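Local coordinates for protein trypsin inhibitor BGIT (Momordica charantia, PDB 1VBW) that inhibits trypsin, probably by presenting an exposed loop to the protease's active site, as in other potato type I serine protease inhibitors, at residues Q4-W9 / E27-V31; V38-A42 / V53-E57. All blocks are in the same frame, centred on the assembly; numbering follows the deposited sequence. Where two conformers were deposited one is given.

Contact 1. Residues Q4-W9 / E27-V31; sequences QGKSSW and ENPRV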
ATOM      1  N   GLN A   4      -2.554   3.171  14.290  1.00 11.68           N
ATOM      2  CA  GLN A   4      -3.400   4.359  14.279  1.00 13.28           C
ATOM      3  C   GLN A   4      -3.123   5.181  13.032  1.00 11.77           C
ATOM      4  O   GLN A   4      -2.153   4.978  12.325  1.00 13.40           O
ATOM      5  CB  GLN A   4      -3.165   5.245  15.548  1.00 19.56           C
ATOM      6  CG  GLN A   4      -3.457   4.492  16.813  1.00 28.82           C
ATOM      7  CD  GLN A   4      -3.332   5.181  18.141  1.00 28.95           C
ATOM      8  OE1 GLN A   4      -3.542   6.374  18.302  1.00 41.46           O
ATOM      9  NE2 GLN A   4      -2.974   4.370  19.132  1.00 42.04           N
ATOM     10  N   GLY A   5      -4.054   6.128  12.808  1.00 11.37           N
ATOM     11  CA  GLY A   5      -3.912   6.957  11.625  1.00 11.20           C
ATOM     12  C   GLY A   5      -4.713   6.399  10.462  1.00  9.29           C
ATOM     13  O   GLY A   5      -5.508   5.470  10.596  1.00 10.08           O
ATOM     14  N   LYS A   6      -4.525   7.042   9.299  1.00  7.98           N
ATOM     15  CA  LYS A   6      -5.186   6.522   8.127  1.00  7.33           C
ATOM     16  C   LYS A   6      -4.663   5.134   7.821  1.00  7.27           C
ATOM     17  O   LYS A   6      -3.449   4.911   7.804  1.00  7.99           O
ATOM     18  CB  LYS A   6      -4.998   7.482   6.933  1.00  8.26           C
ATOM     19  CG  LYS A   6      -5.760   7.067   5.711  1.00  7.99           C
ATOM     20  CD  LYS A   6      -5.808   8.163   4.660  1.00  8.04           C
ATOM     21  CE  LYS A   6      -6.551   7.729   3.433  1.00  8.54           C
ATOM     22  NZ  LYS A   6      -6.547   8.808   2.390  1.00  9.54           N
ATOM     23  N   SER A   7      -5.582   4.205   7.524  1.00  6.96           N
ATOM     24  CA  SER A   7      -5.137   2.840   7.352  1.00  7.95           C
ATOM     25  C   SER A   7      -5.606   2.152   6.066  1.00  6.21           C
ATOM     26  O   SER A   7      -5.240   1.028   5.816  1.00  7.09           O
ATOM     27  CB  SER A   7      -5.469   2.022   8.595  1.00 12.66           C
ATOM     28  OG  SER A   7      -6.814   2.123   8.851  1.00 12.53           O
ATOM     29  N   SER A   8      -6.387   2.872   5.233  1.00  6.77           N
ATOM     30  CA  SER A   8      -6.674   2.340   3.896  0.60  6.39           C
ATOM     31  C   SER A   8      -6.822   3.518   2.947  1.00  6.01           C
ATOM     32  O   SER A   8      -7.232   4.613   3.345  1.00  6.78           O
ATOM     33  CB  SER A   8      -7.891   1.403   3.907  0.60  9.34           C
ATOM     34  OG  SER A   8      -8.000   0.708   2.675  0.60  9.32           O
ATOM     35  N   TRP A   9      -6.461   3.250   1.717  1.00  5.70           N
ATOM     36  CA  TRP A   9      -6.411   4.277   0.660  1.00  5.45           C
ATOM     37  C   TRP A   9      -7.195   3.821  -0.561  1.00  5.88           C
ATOM     38  O   TRP A   9      -6.647   3.582  -1.642  1.00  6.11           O
ATOM     39  CB  TRP A   9      -4.945   4.552   0.247  1.00  5.69           C
ATOM     40  CG  TRP A   9      -4.204   5.303   1.307  1.00  5.51           C
ATOM     41  CD1 TRP A   9      -3.973   6.630   1.310  1.00  6.21           C
ATOM     42  CD2 TRP A   9      -3.578   4.770   2.505  1.00  5.41           C
ATOM     43  NE1 TRP A   9      -3.266   7.019   2.436  1.00  6.73           N
ATOM     44  CE2 TRP A   9      -3.004   5.870   3.176  1.00  5.77           C
ATOM     45  CE3 TRP A   9      -3.424   3.503   3.050  1.00  5.65           C
ATOM     46  CZ2 TRP A   9      -2.318   5.739   4.379  1.00  6.31           C
ATOM     47  CZ3 TRP A   9      -2.758   3.363   4.255  1.00  5.98           C
ATOM     48  CH2 TRP A   9      -2.210   4.479   4.917  1.00  6.35           C
ATOM     49  N   GLU A  27       0.557  10.682   4.134  1.00  6.17           N
ATOM     50  CA  GLU A  27      -0.662  10.734   4.957  1.00  5.79           C
ATOM     51  C   GLU A  27      -0.509   9.975   6.262  1.00  6.04           C
ATOM     52  O   GLU A  27      -1.116  10.419   7.271  1.00  6.89           O
ATOM     53  CB  GLU A  27      -1.852  10.182   4.168  1.00  5.74           C
ATOM     54  CG  GLU A  27      -2.243  11.146   3.048  1.00  6.21           C
ATOM     55  CD  GLU A  27      -3.506  10.813   2.335  1.00  6.45           C
ATOM     56  OE1 GLU A  27      -3.927   9.658   2.403  1.00  8.12           O
ATOM     57  OE2 GLU A  27      -4.088  11.713   1.710  1.00  9.47           O
ATOM     58  N   ASN A  28       0.214   8.867   6.275  1.00  6.03           N
ATOM     59  CA  ASN A  28       0.492   8.157   7.512  1.00  5.73           C
ATOM     60  C   ASN A  28       2.001   7.976   7.609  1.00  6.11           C
ATOM     61  O   ASN A  28       2.579   7.049   7.008  1.00  7.04           O
ATOM     62  CB  ASN A  28      -0.215   6.813   7.555  1.00  6.29           C
ATOM     63  CG  ASN A  28      -0.140   6.202   8.947  1.00  6.91           C
ATOM     64  OD1 ASN A  28       0.823   6.518   9.688  1.00  8.00           O
ATOM     65  ND2 ASN A  28      -1.096   5.420   9.350  1.00  7.66           N
ATOM     66  N   PRO A  29       2.680   8.820   8.413  1.00  6.61           N
ATOM     67  CA  PRO A  29       4.120   8.742   8.536  1.00  7.32           C
ATOM     68  C   PRO A  29       4.632   7.514   9.233  1.00  7.24           C
ATOM     69  O   PRO A  29       5.867   7.281   9.269  1.00  9.19           O
ATOM     70  CB  PRO A  29       4.495  10.009   9.310  1.00 11.23           C
ATOM     71  CG  PRO A  29       3.269  10.376  10.062  1.00 15.79           C
ATOM     72  CD  PRO A  29       2.105   9.939   9.224  1.00  9.17           C
ATOM     73  N   ARG A  30       3.743   6.691   9.763  1.00  6.57           N
ATOM     74  CA  ARG A  30       4.114   5.451  10.465  1.00  6.52           C
ATOM     75  C   ARG A  30       4.035   4.227   9.580  1.00  5.90           C
ATOM     76  O   ARG A  30       4.142   3.110  10.098  1.00  6.80           O
ATOM     77  CB  ARG A  30       3.227   5.319  11.678  1.00  9.10           C
ATOM     78  CG  ARG A  30       3.490   6.499  12.673  1.00 12.19           C
ATOM     79  CD  ARG A  30       2.669   6.450  13.924  1.00 14.56           C
ATOM     80  NE  ARG A  30       1.256   6.626  13.711  1.00 28.12           N
ATOM     81  CZ  ARG A  30       0.305   6.677  14.625  1.00 38.94           C
ATOM     82  NH1 ARG A  30       0.563   6.553  15.948  1.00 49.07           N
ATOM     83  NH2 ARG A  30      -0.936   6.858  14.204  1.00 66.03           N
ATOM     84  N   VAL A  31       3.934   4.419   8.266  1.00  5.89           N
ATOM     85  CA  VAL A  31       3.947   3.264   7.372  1.00  5.57           C
ATOM     86  C   VAL A  31       4.955   3.485   6.247  1.00  5.45           C
ATOM     87  O   VAL A  31       5.258   4.599   5.849  1.00  6.30           O
ATOM     88  CB  VAL A  31       2.566   2.951   6.774  1.00  6.02           C
ATOM     89  CG1 VAL A  31       1.524   2.781   7.876  1.00  7.25           C
ATOM     90  CG2 VAL A  31       2.129   3.979   5.751  1.00  7.40           C
TER
HETATM   91  O   HOH W   1      -2.358   8.916   9.308  1.00  9.01           O
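The Trp9 indole meets Glu27 and Asn28 along its edge, with CB of both residues lying close to the ring plane. One face of the ring carries Lys6 CG, which sits 3.8 Å above the plane and is displaced toward the rim. Together these groups fasten the N-terminal arm of this potato type I inhibitor fold to the end of helix 17-27, where Asn28 leaves helical geometry and opens a type I turn to Val31.

Glu27 OE1 is gripped by two donors. Lys6 NZ meets Glu27 OE1 at 2.8 Å on its syn side in a salt bridge, while Trp9 NE1 donates a bent bond of 2.7 Å to Glu27 OE1 on the anti side. The carboxylate lies 27° from the indole plane, and the two donors on this one oxygen probably limit its rotation. Lys6 gets there because CG is anti to the backbone N (chi1 -175°) and the rest of the chain is extended, running past the indole face. Such paired donors probably favour the ionised carboxylate.

The Asn28 amide ties its side chain to two carbonyls of the arm. Its ND2 gives a nearly straight bond of 2.9 Å to Lys6 O, almost in its own amide plane, and a second, less linear one of 3.2 Å to Gln4 O. The latter is met in the carbonyl plane, on a lone pair. The other end of the amide makes an Asx turn, with OD1 accepting from Arg30 N, so both ends of this buried group are engaged. Arg30 extends the contact outward, bringing the edge of its guanidinium to Gly5 CA and NH2 against Gln4 CB. Val31 CG2 approaches the indole obliquely at CH2, and both side chains pack on Ile24 and Val51. A water joins the backbones, accepting from Lys6 N at 2.9 Å and donating to Glu27 O at 2.8 Å.

Contact 2. Residues V38-A42 / V53-E57; sequences VGSGA and VWVTE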
ATOM      1  N   VAL A  38       0.821  -7.815  -8.562  1.00  7.92           N
ATOM      2  CA  VAL A  38      -0.270  -8.756  -8.335  1.00  8.33           C
ATOM      3  C   VAL A  38       0.168 -10.169  -8.740  1.00  8.49           C
ATOM      4  O   VAL A  38       0.786 -10.347  -9.795  1.00 10.31           O
ATOM      5  CB  VAL A  38      -1.481  -8.299  -9.195  0.80  9.48           C
ATOM      6  CG1 VAL A  38      -2.514  -9.427  -9.294  0.80 10.53           C
ATOM      7  CG2 VAL A  38      -2.052  -7.023  -8.634  0.80 10.50           C
ATOM      8  N   GLY A  39      -0.126 -11.127  -7.855  1.00 10.15           N
ATOM      9  CA  GLY A  39       0.173 -12.512  -8.106  1.00 12.31           C
ATOM     10  C   GLY A  39       1.523 -12.959  -7.631  1.00 10.89           C
ATOM     11  O   GLY A  39       1.838 -14.166  -7.744  1.00 14.89           O
ATOM     12  N   SER A  40       2.340 -12.052  -7.112  1.00  8.80           N
ATOM     13  CA  SER A  40       3.675 -12.502  -6.731  0.53  8.59           C
ATOM     14  C   SER A  40       3.787 -12.950  -5.272  1.00 10.46           C
ATOM     15  O   SER A  40       4.859 -13.539  -4.971  1.00 12.49           O
ATOM     16  CB  SER A  40       4.683 -11.392  -6.969  0.53 10.85           C
ATOM     17  OG  SER A  40       4.444 -10.315  -6.074  0.53 10.42           O
ATOM     18  N   GLY A  41       2.748 -12.778  -4.498  1.00 11.56           N
ATOM     19  CA  GLY A  41       2.958 -13.393  -3.148  1.00 10.34           C
ATOM     20  C   GLY A  41       3.716 -12.471  -2.212  1.00 11.38           C
ATOM     21  O   GLY A  41       4.651 -11.728  -2.566  1.00 16.88           O
ATOM     22  N   ALA A  42       3.365 -12.548  -0.961  1.00 12.32           N
ATOM     23  CA  ALA A  42       3.985 -11.738   0.108  1.00 11.24           C
ATOM     24  C   ALA A  42       3.619 -12.432   1.406  1.00  9.32           C
ATOM     25  O   ALA A  42       2.619 -13.161   1.486  1.00  9.32           O
ATOM     26  CB  ALA A  42       3.480 -10.312   0.096  1.00 13.51           C
ATOM     27  N   VAL A  53       1.247  -2.251  -1.827  1.00  5.68           N
ATOM     28  CA  VAL A  53       0.681  -1.594  -2.974  1.00  5.91           C
ATOM     29  C   VAL A  53       0.778  -2.570  -4.149  1.00  5.44           C
ATOM     30  O   VAL A  53       1.835  -2.725  -4.719  1.00  6.25           O
ATOM     31  CB  VAL A  53       1.361  -0.266  -3.278  1.00  6.06           C
ATOM     32  CG1 VAL A  53       0.708   0.397  -4.490  1.00  6.98           C
ATOM     33  CG2 VAL A  53       1.287   0.670  -2.060  1.00  7.29           C
ATOM     34  N   TRP A  54      -0.363  -3.234  -4.416  1.00  5.83           N
ATOM     35  CA  TRP A  54      -0.392  -4.284  -5.420  1.00  5.83           C
ATOM     36  C   TRP A  54      -0.622  -3.664  -6.800  1.00  5.78           C
ATOM     37  O   TRP A  54      -1.618  -2.961  -6.975  1.00  7.23           O
ATOM     38  CB  TRP A  54      -1.507  -5.266  -5.115  1.00  6.81           C
ATOM     39  CG  TRP A  54      -1.282  -6.057  -3.856  1.00  6.83           C
ATOM     40  CD1 TRP A  54      -1.843  -5.840  -2.618  1.00  7.80           C
ATOM     41  CD2 TRP A  54      -0.473  -7.229  -3.761  1.00  7.20           C
ATOM     42  NE1 TRP A  54      -1.393  -6.815  -1.735  1.00  8.84           N
ATOM     43  CE2 TRP A  54      -0.559  -7.677  -2.414  1.00  7.72           C
ATOM     44  CE3 TRP A  54       0.310  -7.946  -4.648  1.00  8.53           C
ATOM     45  CZ2 TRP A  54       0.134  -8.814  -1.955  1.00  8.95           C
ATOM     46  CZ3 TRP A  54       0.990  -9.076  -4.209  1.00  9.78           C
ATOM     47  CH2 TRP A  54       0.876  -9.486  -2.883  1.00 10.08           C
ATOM     48  N   VAL A  55       0.273  -3.949  -7.733  1.00  6.21           N
ATOM     49  CA  VAL A  55       0.250  -3.260  -9.028  1.00  6.32           C
ATOM     50  C   VAL A  55       0.180  -4.275 -10.165  1.00  6.83           C
ATOM     51  O   VAL A  55       0.585  -5.439 -10.095  1.00  7.75           O
ATOM     52  CB  VAL A  55       1.450  -2.357  -9.216  1.00  6.85           C
ATOM     53  CG1 VAL A  55       1.438  -1.214  -8.185  1.00  7.65           C
ATOM     54  CG2 VAL A  55       2.762  -3.093  -9.199  1.00  8.02           C
ATOM     55  N   THR A  56      -0.343  -3.764 -11.299  1.00  7.50           N
ATOM     56  CA  THR A  56      -0.324  -4.499 -12.559  1.00  8.45           C
ATOM     57  C   THR A  56       1.100  -4.517 -13.125  1.00  8.16           C
ATOM     58  O   THR A  56       2.029  -3.877 -12.649  1.00  8.74           O
ATOM     59  CB  THR A  56      -1.258  -3.847 -13.581  1.00  8.60           C
ATOM     60  OG1 THR A  56      -0.628  -2.620 -13.989  1.00  8.01           O
ATOM     61  CG2 THR A  56      -2.643  -3.627 -13.045  1.00 10.01           C
ATOM     62  N   GLU A  57       1.237  -5.204 -14.268  1.00 10.49           N
ATOM     63  CA  GLU A  57       2.507  -5.229 -15.011  1.00 11.93           C
ATOM     64  C   GLU A  57       2.915  -3.864 -15.522  1.00 10.83           C
ATOM     65  O   GLU A  57       4.090  -3.640 -15.837  1.00 16.92           O
ATOM     66  CB  GLU A  57       2.313  -6.310 -16.098  0.55 16.12           C
ATOM     67  CG  GLU A  57       1.181  -6.127 -17.095  0.55 22.64           C
ATOM     68  CD  GLU A  57      -0.250  -6.251 -16.611  0.55 31.18           C
ATOM     69  OE1 GLU A  57      -0.520  -6.779 -15.488  0.55 26.11           O
ATOM     70  OE2 GLU A  57      -1.203  -5.777 -17.282  0.55 51.41           O
TER
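Val38 and Trp54 make the close half of this contact. Val38 N donates a nearly straight hydrogen bond (171°) of 2.8 Å to Val55 O, and Val38 CG2 packs 4.0 Å from Trp54 CB. With CG anti to its carbonyl carbon (chi1 -67°), Trp54 points the rim of its six-membered ring at the loop, so that CE3 lies 3.8 Å from Val38 CA and Val38 N lies near the ring plane at the edge.

Farther along, the fit is looser and faces solvent. Gly39, Ser40 and Gly41 are exposed as they curve round the end of the indole, where Trp54 CZ3 lies 4.1 Å from Ser40 OG. That hydroxyl is hydrogen-bonded to Lys37 O instead. Ala42 CB rests obliquely 4.0 Å from Trp54 CH2, a purely apolar touch. Gly39 and Gly41 both have positive phi.

Segment 38-42 probably begins the protease-binding loop, as in relatives of the family. The Val38 bond continues the parallel pairing of strands 32-37 and 50-55, in which Val53 bonds to Val34 and Ile36 and Val55 to Ile36, while the Trp54 backbone bonds to that of Ala62, beyond the pairing with strand 32-37.

In the fold
The two contacts lie on opposite sides of the chain's centre, with their own centres about 20 Å apart, and no residue of one touches the other. Contact 1 is partly buried and polar: a carboxylate with two donors and an amide bonded at both ends tie the N-terminal arm to the exit of helix 17-27. Contact 2 is a surface contact, chiefly apolar, with one indole and a single backbone bond at the end of strand 50-55. They share the sheet: strand 32-37 starts just after contact 1 and ends just before contact 2, while strand 50-55 touches Trp9 and Val31 through Val51 and supplies Trp54 to contact 2.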